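Local atomic coordinates of 3-oxoacyl-(Acyl-carrier protein) synthase (Burkholderia xenovorans, PDB entry 4EFI), a protein that probably acts as a 3-oxoacyl-[acyl-carrier-protein] synthase, a thiolase-clan enzyme that condenses acyl groups into a longer 3-oxoacyl chain. Residues F267-H270 against M276-H279; K248-T253 against K282-P287; T312-R317 against L323-F328; G174-M179 against S302-P307. All coordinates share one frame; numbering follows the deposited sequence. Where two conformers were deposited one is given.

All four contacts are mainly buried apolar packing, with no hydrogen bond across any of the segment pairs. Contacts 1 and 2 both use helix 274-283: contact 1 sets it on strand 266-269, contact 2 sets its end and the following turn on helix 235-257; Phe269 also meets Val250 and Leu286. Contact 3 works on the other face of the same sheet, where Leu268 meets Leu314, and it alone has an exposed, charged member, Arg317. Contact 4 is the most central, its centre about 5 Å from the centre of the chain, and joins helix 305-313, which contact 3 also uses, to the second sheet. Contacts 1 and 4 are tied by a hydrogen bond between His270 and Ser305.

Contact 1: F267-H270 against M276-H279; sequences FLFH and MLKH
Strand 266-269 and helix 274-283 come nearest at Phe269 and Leu277, whose CA atoms lie 7.5 Å apart. The two elements follow each other in the chain across a short loop, a beta-alpha unit in the C-terminal half of a thiolase fold, where an outer helix covers an edge strand of the five-stranded sheet. Only about 90 Å² is buried between the segments, and a single methyl group carries the contact. Phe269 sends its CB toward the helix, whereas Leu277 reaches the strand through its branch end. With CG anti to the carbonyl carbon (chi1 -73°), Leu277 brings CD2 to 3.5 Å from Phe269 CB. The two side chains slide past each other in opposite directions, and the methyl lies obliquely to the phenyl ring, 4.2 Å from Phe269 CG. The ring itself continues to Val246 of helix 235-257 and to Phe328. Beyond the strand, His270 ND1 is hydrogen-bonded to Ser305 OG, and its side chain touches Cys128 and Asn300, a grouping consistent with the Cys-His-Asn set of ketoacyl synthase III enzymes. The same Leu277 CD2 that meets Phe269 also rests 3.5 Å from the backbone oxygen His270 O.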
loop_
_atom_site.group_PDB
_atom_site.type_symbol
_atom_site.label_atom_id
_atom_site.label_comp_id
_atom_site.label_asym_id
_atom_site.label_seq_id
_atom_site.Cartn_x
_atom_site.Cartn_y
_atom_site.Cartn_z
ATOM N N PHE A 267 7.932 -6.186 -11.104
ATOM C CA PHE A 267 8.438 -5.671 -9.841
ATOM C C PHE A 267 7.520 -4.523 -9.446
ATOM O O PHE A 267 7.508 -3.479 -10.101
ATOM C CB PHE A 267 9.872 -5.165 -10.014
ATOM C CG PHE A 267 10.827 -6.230 -10.531
ATOM C CD1 PHE A 267 11.359 -7.194 -9.685
ATOM C CD2 PHE A 267 11.162 -6.276 -11.867
ATOM C CE1 PHE A 267 12.228 -8.170 -10.184
ATOM C CE2 PHE A 267 12.009 -7.239 -12.350
ATOM C CZ PHE A 267 12.536 -8.186 -11.516
ATOM N N LEU A 268 6.746 -4.736 -8.387
ATOM C CA LEU A 268 5.691 -3.820 -7.963
ATOM C C LEU A 268 6.183 -2.991 -6.800
ATOM O O LEU A 268 6.348 -3.526 -5.698
ATOM C CB LEU A 268 4.481 -4.641 -7.550
ATOM C CG LEU A 268 3.964 -5.586 -8.629
ATOM C CD1 LEU A 268 3.011 -6.592 -8.038
ATOM C CD2 LEU A 268 3.277 -4.781 -9.720
ATOM N N PHE A 269 6.434 -1.711 -7.039
ATOM C CA PHE A 269 6.903 -0.802 -6.010
ATOM C C PHE A 269 5.783 0.067 -5.508
ATOM O O PHE A 269 4.913 0.495 -6.267
ATOM C CB PHE A 269 7.979 0.131 -6.564
ATOM C CG PHE A 269 9.310 -0.531 -6.792
ATOM C CD1 PHE A 269 9.534 -1.273 -7.935
ATOM C CD2 PHE A 269 10.326 -0.434 -5.856
ATOM C CE1 PHE A 269 10.763 -1.907 -8.156
ATOM C CE2 PHE A 269 11.549 -1.056 -6.071
ATOM C CZ PHE A 269 11.761 -1.793 -7.228
ATOM N N HIS A 270 5.848 0.414 -4.233
ATOM C CA HIS A 270 5.031 1.485 -3.720
ATOM C C HIS A 270 5.219 2.685 -4.614
ATOM O O HIS A 270 6.360 3.040 -4.963
ATOM C CB HIS A 270 5.433 1.818 -2.296
ATOM C CG HIS A 270 4.928 3.152 -1.829
ATOM N ND1 HIS A 270 3.626 3.476 -1.854
ATOM C CD2 HIS A 270 5.601 4.261 -1.335
ATOM C CE1 HIS A 270 3.470 4.724 -1.391
ATOM N NE2 HIS A 270 4.679 5.203 -1.074
ATOM N N MET A 276 11.408 9.077 -8.134
ATOM C CA MET A 276 11.965 8.037 -7.283
ATOM C C MET A 276 11.901 6.646 -7.905
ATOM O O MET A 276 12.855 5.874 -7.804
ATOM C CB MET A 276 11.232 7.988 -5.954
ATOM C CG MET A 276 11.736 6.841 -5.121
ATOM S SD MET A 276 13.476 7.026 -4.755
ATOM C CE MET A 276 13.169 8.130 -3.415
ATOM N N LEU A 277 10.772 6.309 -8.512
ATOM C CA LEU A 277 10.601 4.991 -9.120
ATOM C C LEU A 277 11.643 4.768 -10.226
ATOM O O LEU A 277 12.259 3.695 -10.337
ATOM C CB LEU A 277 9.195 4.832 -9.693
ATOM C CG LEU A 277 8.078 4.667 -8.655
ATOM C CD1 LEU A 277 6.709 4.853 -9.310
ATOM C CD2 LEU A 277 8.181 3.306 -7.988
ATOM N N LYS A 278 11.869 5.801 -11.027
ATOM C CA LYS A 278 12.835 5.703 -12.114
ATOM C C LYS A 278 14.228 5.515 -11.534
ATOM O O LYS A 278 15.023 4.705 -12.048
ATOM C CB LYS A 278 12.795 6.953 -13.004
ATOM N N HIS A 279 14.557 6.283 -10.498
ATOM C CA HIS A 279 15.878 6.179 -9.882
ATOM C C HIS A 279 16.093 4.805 -9.233
ATOM O O HIS A 279 17.179 4.229 -9.361
ATOM C CB HIS A 279 16.134 7.310 -8.869
ATOM C CG HIS A 279 16.593 8.593 -9.493
ATOM N ND1 HIS A 279 16.214 8.979 -10.760
ATOM C CD2 HIS A 279 17.401 9.575 -9.027
ATOM C CE1 HIS A 279 16.763 10.148 -11.047
ATOM N NE2 HIS A 279 17.488 10.529 -10.013
#

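Contact 2: K248-T253 against K282-P287; sequences KLVSRT and KKAGLP
Val250 is turned with CG1 opposite its own backbone N (chi1 172°), which directs that methyl at Ala284 and Leu286. CG2 falls beside the backbone N instead and goes to the ring of Phe269, 4.0 Å from Val250 CG2 to Phe269 CZ. Leu286 has CG anti to its carbonyl carbon (chi1 -57°) and holds out its CD2 branch to the same valine methyl. The closer pair is Val250 CG1 with Ala284 CB at 4.1 Å; Val250 CG1 to Leu286 CD2 is slightly longer, 4.3 Å. One methyl is therefore shared by two partners two residues apart, on a purely apolar interface of 93 Å².

The backbone explains how both partners face the helix. Helix 274-283 ends in a Schellman motif in which Gly285 takes positive phi (59°) and Gly285 N bonds to Lys282 O at 3.1 Å. This turn separates Ala284 from Leu286, yet both point CB toward helix 235-257. Within helix 235-257, Leu249 O accepts from Thr253 N at 2.9 Å and from Thr253 OG1 at 2.7 Å, the two donors lying on opposite faces of its carbonyl plane; the hydroxyl also bonds to Ser338.

Val250 thus sits where helix 235-257, the end of helix 274-283 and the sheet come together: it touches Phe269 of strand 266-269 and Phe328 of strand 323-331, while Leu286 packs on Phe267 and Phe269, and Leu249 on Trp336 of strand 335-343.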
loop_
_atom_site.group_PDB
_atom_site.type_symbol
_atom_site.label_atom_id
_atom_site.label_comp_id
_atom_site.label_asym_id
_atom_site.label_seq_id
_atom_site.Cartn_x
_atom_site.Cartn_y
_atom_site.Cartn_z
ATOM N N LYS A 248 19.110 -2.332 -1.798
ATOM C CA LYS A 248 19.634 -3.440 -1.002
ATOM C C LYS A 248 18.538 -4.461 -0.683
ATOM O O LYS A 248 18.753 -5.664 -0.717
ATOM C CB LYS A 248 20.236 -2.896 0.296
ATOM N N LEU A 249 17.348 -3.960 -0.372
ATOM C CA LEU A 249 16.188 -4.814 -0.169
ATOM C C LEU A 249 15.870 -5.636 -1.420
ATOM O O LEU A 249 15.619 -6.836 -1.336
ATOM C CB LEU A 249 14.990 -3.952 0.213
ATOM C CG LEU A 249 13.644 -4.664 0.340
ATOM C CD1 LEU A 249 13.656 -5.650 1.498
ATOM C CD2 LEU A 249 12.536 -3.641 0.489
ATOM N N VAL A 250 15.893 -4.988 -2.579
ATOM C CA VAL A 250 15.581 -5.674 -3.823
ATOM C C VAL A 250 16.614 -6.777 -4.071
ATOM O O VAL A 250 16.256 -7.920 -4.359
ATOM C CB VAL A 250 15.532 -4.698 -5.018
ATOM C CG1 VAL A 250 15.405 -5.448 -6.337
ATOM C CG2 VAL A 250 14.372 -3.716 -4.853
ATOM N N SER A 251 17.890 -6.432 -3.956
ATOM C CA SER A 251 18.955 -7.394 -4.205
ATOM C C SER A 251 18.794 -8.627 -3.322
ATOM O O SER A 251 18.817 -9.763 -3.794
ATOM C CB SER A 251 20.318 -6.745 -3.958
ATOM O OG SER A 251 21.370 -7.668 -4.160
ATOM N N ARG A 252 18.620 -8.397 -2.028
ATOM C CA ARG A 252 18.567 -9.516 -1.080
ATOM C C ARG A 252 17.315 -10.356 -1.277
ATOM O O ARG A 252 17.348 -11.586 -1.159
ATOM C CB ARG A 252 18.697 -9.033 0.364
ATOM C CG ARG A 252 18.757 -10.163 1.365
ATOM C CD ARG A 252 20.002 -11.036 1.237
ATOM N NE ARG A 252 19.889 -12.148 2.184
ATOM C CZ ARG A 252 20.458 -13.330 2.060
ATOM N NH1 ARG A 252 21.250 -13.595 1.030
ATOM N NH2 ARG A 252 20.239 -14.257 2.987
ATOM N N THR A 253 16.210 -9.686 -1.607
ATOM C CA THR A 253 14.961 -10.390 -1.883
ATOM C C THR A 253 15.149 -11.341 -3.056
ATOM O O THR A 253 14.746 -12.515 -3.003
ATOM C CB THR A 253 13.814 -9.401 -2.180
ATOM O OG1 THR A 253 13.574 -8.593 -1.017
ATOM C CG2 THR A 253 12.549 -10.151 -2.535
ATOM N N LYS A 282 16.585 1.972 -11.927
ATOM C CA LYS A 282 17.934 2.085 -12.479
ATOM C C LYS A 282 18.998 1.584 -11.499
ATOM O O LYS A 282 19.900 0.849 -11.884
ATOM C CB LYS A 282 18.224 3.537 -12.878
ATOM N N LYS A 283 18.886 1.968 -10.231
ATOM C CA LYS A 283 19.914 1.601 -9.263
ATOM C C LYS A 283 19.870 0.100 -8.960
ATOM O O LYS A 283 20.917 -0.514 -8.730
ATOM C CB LYS A 283 19.801 2.434 -7.985
ATOM C CG LYS A 283 20.946 2.191 -7.015
ATOM C CD LYS A 283 21.015 3.231 -5.916
ATOM C CE LYS A 283 22.092 2.870 -4.902
ATOM N NZ LYS A 283 22.181 3.856 -3.787
ATOM N N ALA A 284 18.677 -0.487 -8.994
ATOM C CA ALA A 284 18.507 -1.925 -8.765
ATOM C C ALA A 284 18.690 -2.738 -10.044
ATOM O O ALA A 284 18.531 -3.958 -10.038
ATOM C CB ALA A 284 17.143 -2.206 -8.160
ATOM N N GLY A 285 19.017 -2.069 -11.143
ATOM C CA GLY A 285 19.233 -2.745 -12.411
ATOM C C GLY A 285 18.022 -3.517 -12.894
ATOM O O GLY A 285 18.135 -4.622 -13.428
ATOM N N LEU A 286 16.846 -2.936 -12.702
ATOM C CA LEU A 286 15.624 -3.581 -13.113
ATOM C C LEU A 286 15.159 -3.009 -14.424
ATOM O O LEU A 286 15.240 -1.806 -14.650
ATOM C CB LEU A 286 14.515 -3.389 -12.072
ATOM C CG LEU A 286 14.809 -3.878 -10.658
ATOM C CD1 LEU A 286 13.614 -3.543 -9.775
ATOM C CD2 LEU A 286 15.102 -5.357 -10.616
ATOM N N PRO A 287 14.652 -3.873 -15.298
ATOM C CA PRO A 287 14.134 -3.431 -16.592
ATOM C C PRO A 287 12.855 -2.602 -16.424
ATOM O O PRO A 287 11.861 -3.070 -15.867
ATOM C CB PRO A 287 13.883 -4.756 -17.338
ATOM C CG PRO A 287 13.717 -5.780 -16.237
ATOM C CD PRO A 287 14.560 -5.333 -15.104
#

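Contact 3: T312-R317 against L323-F328; sequences TELKDR and LQLGMF
Leu314 and Leu325 point at each other tip to tip, Leu314 CD1 lying 3.9 Å from Leu325 CD2. The same methyl also meets the neighbouring leucine on that face of the strand, at 4.2 Å between Leu314 CD1 and Leu323 CD1. Both strand leucines send CB toward the helical segment, as expected for residues two apart in a beta strand, and Leu314 likewise directs its CB toward the strand.

Arg317 and Leu323 are placed differently: their side chains cross at about a right angle. The aliphatic start of the arginine does part of the packing, with Arg317 CB 4.1 Å from Leu323 CD1. Its chain then bends at chi2 (-79°) and chi3 (-58°), turning the guanidinium alongside the end of the leucine, with Arg317 NH2 3.9 Å from Leu323 CD2 in an oblique approach. That nitrogen has its polar partner outside the segments, in a salt bridge to Asp265 OD1; the other carboxylate oxygen, Asp265 OD2, accepts from Gln324 N. The aspartate would thereby fix the guanidinium beside the first strand residues.

Leu323 carries the largest share of the 190 Å² buried here and Arg317 forms the exposed border. Leu314 also meets Leu268, and Leu325 meets Ala266, both on the adjoining parallel strand 266-269. Helix 315-320 returning after a two-residue link into strand 323-331 is an alpha-beta connection. Arg317 from helix 315-320, with Leu314 just before it, packs this connection on the sheet, as fits the layered alpha-beta packing of the thiolase fold.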
loop_
_atom_site.group_PDB
_atom_site.type_symbol
_atom_site.label_atom_id
_atom_site.label_comp_id
_atom_site.label_asym_id
_atom_site.label_seq_id
_atom_site.Cartn_x
_atom_site.Cartn_y
_atom_site.Cartn_z
ATOM N N THR A 312 -5.034 -2.625 -11.326
ATOM C CA THR A 312 -5.130 -1.783 -12.505
ATOM C C THR A 312 -4.159 -2.195 -13.610
ATOM O O THR A 312 -4.447 -1.948 -14.790
ATOM C CB THR A 312 -4.942 -0.273 -12.209
ATOM O OG1 THR A 312 -3.586 0.000 -11.855
ATOM C CG2 THR A 312 -5.855 0.205 -11.122
ATOM N N GLU A 313 -3.025 -2.815 -13.266
ATOM C CA GLU A 313 -2.000 -3.103 -14.277
ATOM C C GLU A 313 -1.874 -4.577 -14.637
ATOM O O GLU A 313 -1.438 -4.884 -15.756
ATOM C CB GLU A 313 -0.625 -2.572 -13.840
ATOM C CG GLU A 313 -0.583 -1.092 -13.483
ATOM C CD GLU A 313 -1.239 -0.205 -14.508
ATOM O OE1 GLU A 313 -0.717 -0.135 -15.644
ATOM O OE2 GLU A 313 -2.255 0.460 -14.199
ATOM N N LEU A 314 -2.229 -5.484 -13.733
ATOM C CA LEU A 314 -1.959 -6.903 -13.945
ATOM C C LEU A 314 -3.195 -7.772 -14.080
ATOM O O LEU A 314 -3.065 -8.989 -14.239
ATOM C CB LEU A 314 -1.052 -7.463 -12.839
ATOM C CG LEU A 314 0.346 -6.853 -12.707
ATOM C CD1 LEU A 314 1.152 -7.549 -11.619
ATOM C CD2 LEU A 314 1.099 -6.925 -14.028
ATOM N N LYS A 315 -4.388 -7.175 -14.118
ATOM C CA LYS A 315 -5.620 -7.963 -14.239
ATOM C C LYS A 315 -5.612 -8.915 -15.428
ATOM O O LYS A 315 -5.888 -10.109 -15.290
ATOM C CB LYS A 315 -6.826 -7.016 -14.345
ATOM C CG LYS A 315 -8.166 -7.690 -14.644
ATOM C CD LYS A 315 -9.306 -6.649 -14.640
ATOM C CE LYS A 315 -10.635 -7.224 -15.088
ATOM N NZ LYS A 315 -11.095 -8.333 -14.206
ATOM N N ASP A 316 -5.294 -8.404 -16.605
ATOM C CA ASP A 316 -5.408 -9.225 -17.798
ATOM C C ASP A 316 -4.329 -10.323 -17.812
ATOM O O ASP A 316 -4.606 -11.462 -18.195
ATOM C CB ASP A 316 -5.315 -8.382 -19.082
ATOM C CG ASP A 316 -6.491 -7.430 -19.265
ATOM O OD1 ASP A 316 -7.530 -7.585 -18.592
ATOM O OD2 ASP A 316 -6.372 -6.515 -20.110
ATOM N N ARG A 317 -3.110 -9.992 -17.403
ATOM C CA ARG A 317 -2.028 -10.984 -17.366
ATOM C C ARG A 317 -2.330 -12.073 -16.315
ATOM O O ARG A 317 -2.066 -13.249 -16.560
ATOM C CB ARG A 317 -0.671 -10.323 -17.084
ATOM C CG ARG A 317 -0.077 -9.497 -18.254
ATOM C CD ARG A 317 0.583 -10.326 -19.327
ATOM N NE ARG A 317 1.653 -11.140 -18.762
ATOM C CZ ARG A 317 2.890 -10.716 -18.536
ATOM N NH1 ARG A 317 3.252 -9.470 -18.844
ATOM N NH2 ARG A 317 3.760 -11.545 -17.983
ATOM N N LEU A 323 2.015 -15.538 -12.394
ATOM C CA LEU A 323 3.028 -14.496 -12.499
ATOM C C LEU A 323 3.998 -14.617 -11.350
ATOM O O LEU A 323 3.600 -14.862 -10.213
ATOM C CB LEU A 323 2.398 -13.103 -12.457
ATOM C CG LEU A 323 1.373 -12.794 -13.559
ATOM C CD1 LEU A 323 0.978 -11.334 -13.471
ATOM C CD2 LEU A 323 1.906 -13.124 -14.964
ATOM N N GLN A 324 5.277 -14.465 -11.653
ATOM C CA GLN A 324 6.322 -14.350 -10.652
ATOM C C GLN A 324 6.462 -12.883 -10.320
ATOM O O GLN A 324 6.833 -12.072 -11.162
ATOM C CB GLN A 324 7.644 -14.891 -11.193
ATOM C CG GLN A 324 8.817 -14.772 -10.204
ATOM C CD GLN A 324 8.631 -15.643 -8.982
ATOM O OE1 GLN A 324 7.876 -16.607 -9.012
ATOM N NE2 GLN A 324 9.303 -15.292 -7.890
ATOM N N LEU A 325 6.129 -12.526 -9.094
ATOM C CA LEU A 325 6.126 -11.135 -8.692
ATOM C C LEU A 325 7.053 -10.820 -7.531
ATOM O O LEU A 325 7.184 -11.609 -6.584
ATOM C CB LEU A 325 4.711 -10.743 -8.254
ATOM C CG LEU A 325 3.622 -10.940 -9.324
ATOM C CD1 LEU A 325 2.258 -10.629 -8.755
ATOM C CD2 LEU A 325 3.902 -10.069 -10.516
ATOM N N GLY A 326 7.648 -9.630 -7.596
ATOM C CA GLY A 326 8.333 -9.036 -6.458
ATOM C C GLY A 326 7.599 -7.774 -6.066
ATOM O O GLY A 326 7.110 -7.052 -6.935
ATOM N N MET A 327 7.484 -7.520 -4.767
ATOM C CA MET A 327 6.722 -6.378 -4.243
ATOM C C MET A 327 7.598 -5.662 -3.234
ATOM O O MET A 327 8.222 -6.316 -2.413
ATOM C CB MET A 327 5.431 -6.827 -3.559
ATOM C CG MET A 327 4.552 -7.662 -4.445
ATOM S SD MET A 327 3.052 -8.145 -3.604
ATOM C CE MET A 327 2.354 -9.341 -4.747
ATOM N N PHE A 328 7.679 -4.338 -3.317
ATOM C CA PHE A 328 8.595 -3.566 -2.471
ATOM C C PHE A 328 7.901 -2.330 -1.959
ATOM O O PHE A 328 7.553 -1.455 -2.736
ATOM C CB PHE A 328 9.848 -3.188 -3.275
ATOM C CG PHE A 328 10.515 -4.368 -3.904
ATOM C CD1 PHE A 328 11.321 -5.205 -3.145
ATOM C CD2 PHE A 328 10.256 -4.704 -5.217
ATOM C CE1 PHE A 328 11.893 -6.332 -3.700
ATOM C CE2 PHE A 328 10.828 -5.838 -5.782
ATOM C CZ PHE A 328 11.656 -6.640 -5.020
#

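Contact 4: G174-M179 against S302-P307; sequences GDAGTM and SCASIP
Thr178, Ala304 and Pro307 have the most surface buried here, and they meet in two pairs. The side chains of Thr178 and Pro307 cross at about a right angle, with Thr178 OG1 only 3.3 Å from Pro307 CG and Thr178 CG2 3.8 Å from the same carbon. The threonine places OG1 between its backbone N and carbonyl carbon (chi1 73°), a position that serves two neighbours: the hydroxyl comes up to the CB-CG edge of the Pro307 ring and is hydrogen-bonded to Val154 O on the next strand. The methyl branch touches both partners: besides Pro307, Thr178 CG2 lies 4.1 Å from Ala304 CB in the 3-10 turn ahead of the helix.

The Ala304 methyl is set against two strand residues of the same face, Ala176 and Thr178. It lies 3.9 Å from Ala176 CB and 3.6 Å from Ala176 O, so the small side chain lets the chains approach to 5.9 Å between the CA atoms of Ala176 and Ala304.

Strand 176-184 runs between strands 149-156 and 17-26, antiparallel to both, and Thr178 touches Ser24 while Pro307 touches Val22 on the latter. Ile306 and Ser305 direct CB away from this sheet: Ile306 packs on the Met327 side chain and the backbone oxygen of Phe328, and Ser305 OG bonds to His270. Helix 305-313 is therefore sandwiched between the two sheets, as in the central helical layer of the thiolase fold.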
loop_
_atom_site.group_PDB
_atom_site.type_symbol
_atom_site.label_atom_id
_atom_site.label_comp_id
_atom_site.label_asym_id
_atom_site.label_seq_id
_atom_site.Cartn_x
_atom_site.Cartn_y
_atom_site.Cartn_z
ATOM N N GLY A 174 -3.379 10.460 -3.508
ATOM C CA GLY A 174 -4.734 10.064 -3.838
ATOM C C GLY A 174 -5.208 9.025 -2.836
ATOM O O GLY A 174 -4.429 8.565 -1.990
ATOM N N ASP A 175 -6.473 8.635 -2.956
ATOM C CA ASP A 175 -7.109 7.724 -2.014
ATOM C C ASP A 175 -7.523 6.414 -2.682
ATOM O O ASP A 175 -7.957 6.405 -3.831
ATOM C CB ASP A 175 -8.346 8.385 -1.407
ATOM C CG ASP A 175 -8.016 9.636 -0.620
ATOM O OD1 ASP A 175 -6.861 9.782 -0.179
ATOM O OD2 ASP A 175 -8.922 10.470 -0.434
ATOM N N ALA A 176 -7.338 5.305 -1.973
ATOM C CA ALA A 176 -7.825 4.009 -2.424
ATOM C C ALA A 176 -7.975 3.046 -1.252
ATOM O O ALA A 176 -7.297 3.185 -0.241
ATOM C CB ALA A 176 -6.881 3.427 -3.463
ATOM N N GLY A 177 -8.837 2.050 -1.416
ATOM C CA GLY A 177 -8.974 0.969 -0.459
ATOM C C GLY A 177 -8.979 -0.353 -1.201
ATOM O O GLY A 177 -9.442 -0.418 -2.333
ATOM N N THR A 178 -8.461 -1.407 -0.579
ATOM C CA THR A 178 -8.345 -2.695 -1.264
ATOM C C THR A 178 -8.654 -3.828 -0.314
ATOM O O THR A 178 -8.549 -3.704 0.913
ATOM C CB THR A 178 -6.933 -2.902 -1.843
ATOM O OG1 THR A 178 -5.990 -3.162 -0.792
ATOM C CG2 THR A 178 -6.482 -1.702 -2.651
ATOM N N MET A 179 -9.078 -4.947 -0.895
ATOM C CA MET A 179 -9.243 -6.186 -0.160
ATOM C C MET A 179 -8.548 -7.305 -0.920
ATOM O O MET A 179 -8.800 -7.479 -2.106
ATOM C CB MET A 179 -10.732 -6.512 0.077
ATOM C CG MET A 179 -10.936 -7.602 1.133
ATOM S SD MET A 179 -10.667 -6.982 2.825
ATOM C CE MET A 179 -12.261 -6.264 3.159
ATOM N N SER A 302 -0.546 5.555 -0.842
ATOM C CA SER A 302 -0.059 5.082 0.463
ATOM C C SER A 302 -0.163 3.566 0.545
ATOM O O SER A 302 0.366 2.861 -0.307
ATOM C CB SER A 302 -0.899 5.721 1.568
ATOM O OG SER A 302 -0.391 5.375 2.861
ATOM N N CYS A 303 -0.579 2.971 1.649
ATOM C CA CYS A 303 -0.539 1.512 1.767
ATOM C C CYS A 303 -1.314 0.757 0.680
ATOM O O CYS A 303 -1.040 -0.412 0.445
ATOM C CB CYS A 303 -1.035 1.036 3.140
ATOM S SG CYS A 303 -2.704 1.543 3.538
ATOM N N ALA A 304 -2.277 1.417 0.040
ATOM C CA ALA A 304 -3.031 0.780 -1.043
ATOM C C ALA A 304 -2.265 0.671 -2.353
ATOM O O ALA A 304 -2.753 0.030 -3.294
ATOM C CB ALA A 304 -4.317 1.517 -1.290
ATOM N N SER A 305 -1.093 1.288 -2.444
ATOM C CA SER A 305 -0.497 1.501 -3.749
ATOM C C SER A 305 -0.143 0.189 -4.462
ATOM O O SER A 305 -0.357 0.074 -5.664
ATOM C CB SER A 305 0.711 2.423 -3.635
ATOM O OG SER A 305 1.762 1.757 -2.964
ATOM N N ILE A 306 0.413 -0.791 -3.760
ATOM C CA ILE A 306 0.767 -2.046 -4.417
ATOM C C ILE A 306 -0.453 -2.870 -4.860
ATOM O O ILE A 306 -0.536 -3.288 -6.005
ATOM C CB ILE A 306 1.772 -2.866 -3.566
ATOM C CG1 ILE A 306 3.114 -2.131 -3.503
ATOM C CG2 ILE A 306 1.922 -4.262 -4.151
ATOM C CD1 ILE A 306 4.115 -2.724 -2.523
ATOM N N PRO A 307 -1.428 -3.116 -3.965
ATOM C CA PRO A 307 -2.595 -3.864 -4.453
ATOM C C PRO A 307 -3.362 -3.118 -5.561
ATOM O O PRO A 307 -3.884 -3.748 -6.481
ATOM C CB PRO A 307 -3.449 -4.083 -3.191
ATOM C CG PRO A 307 -2.948 -3.097 -2.189
ATOM C CD PRO A 307 -1.468 -2.930 -2.513
#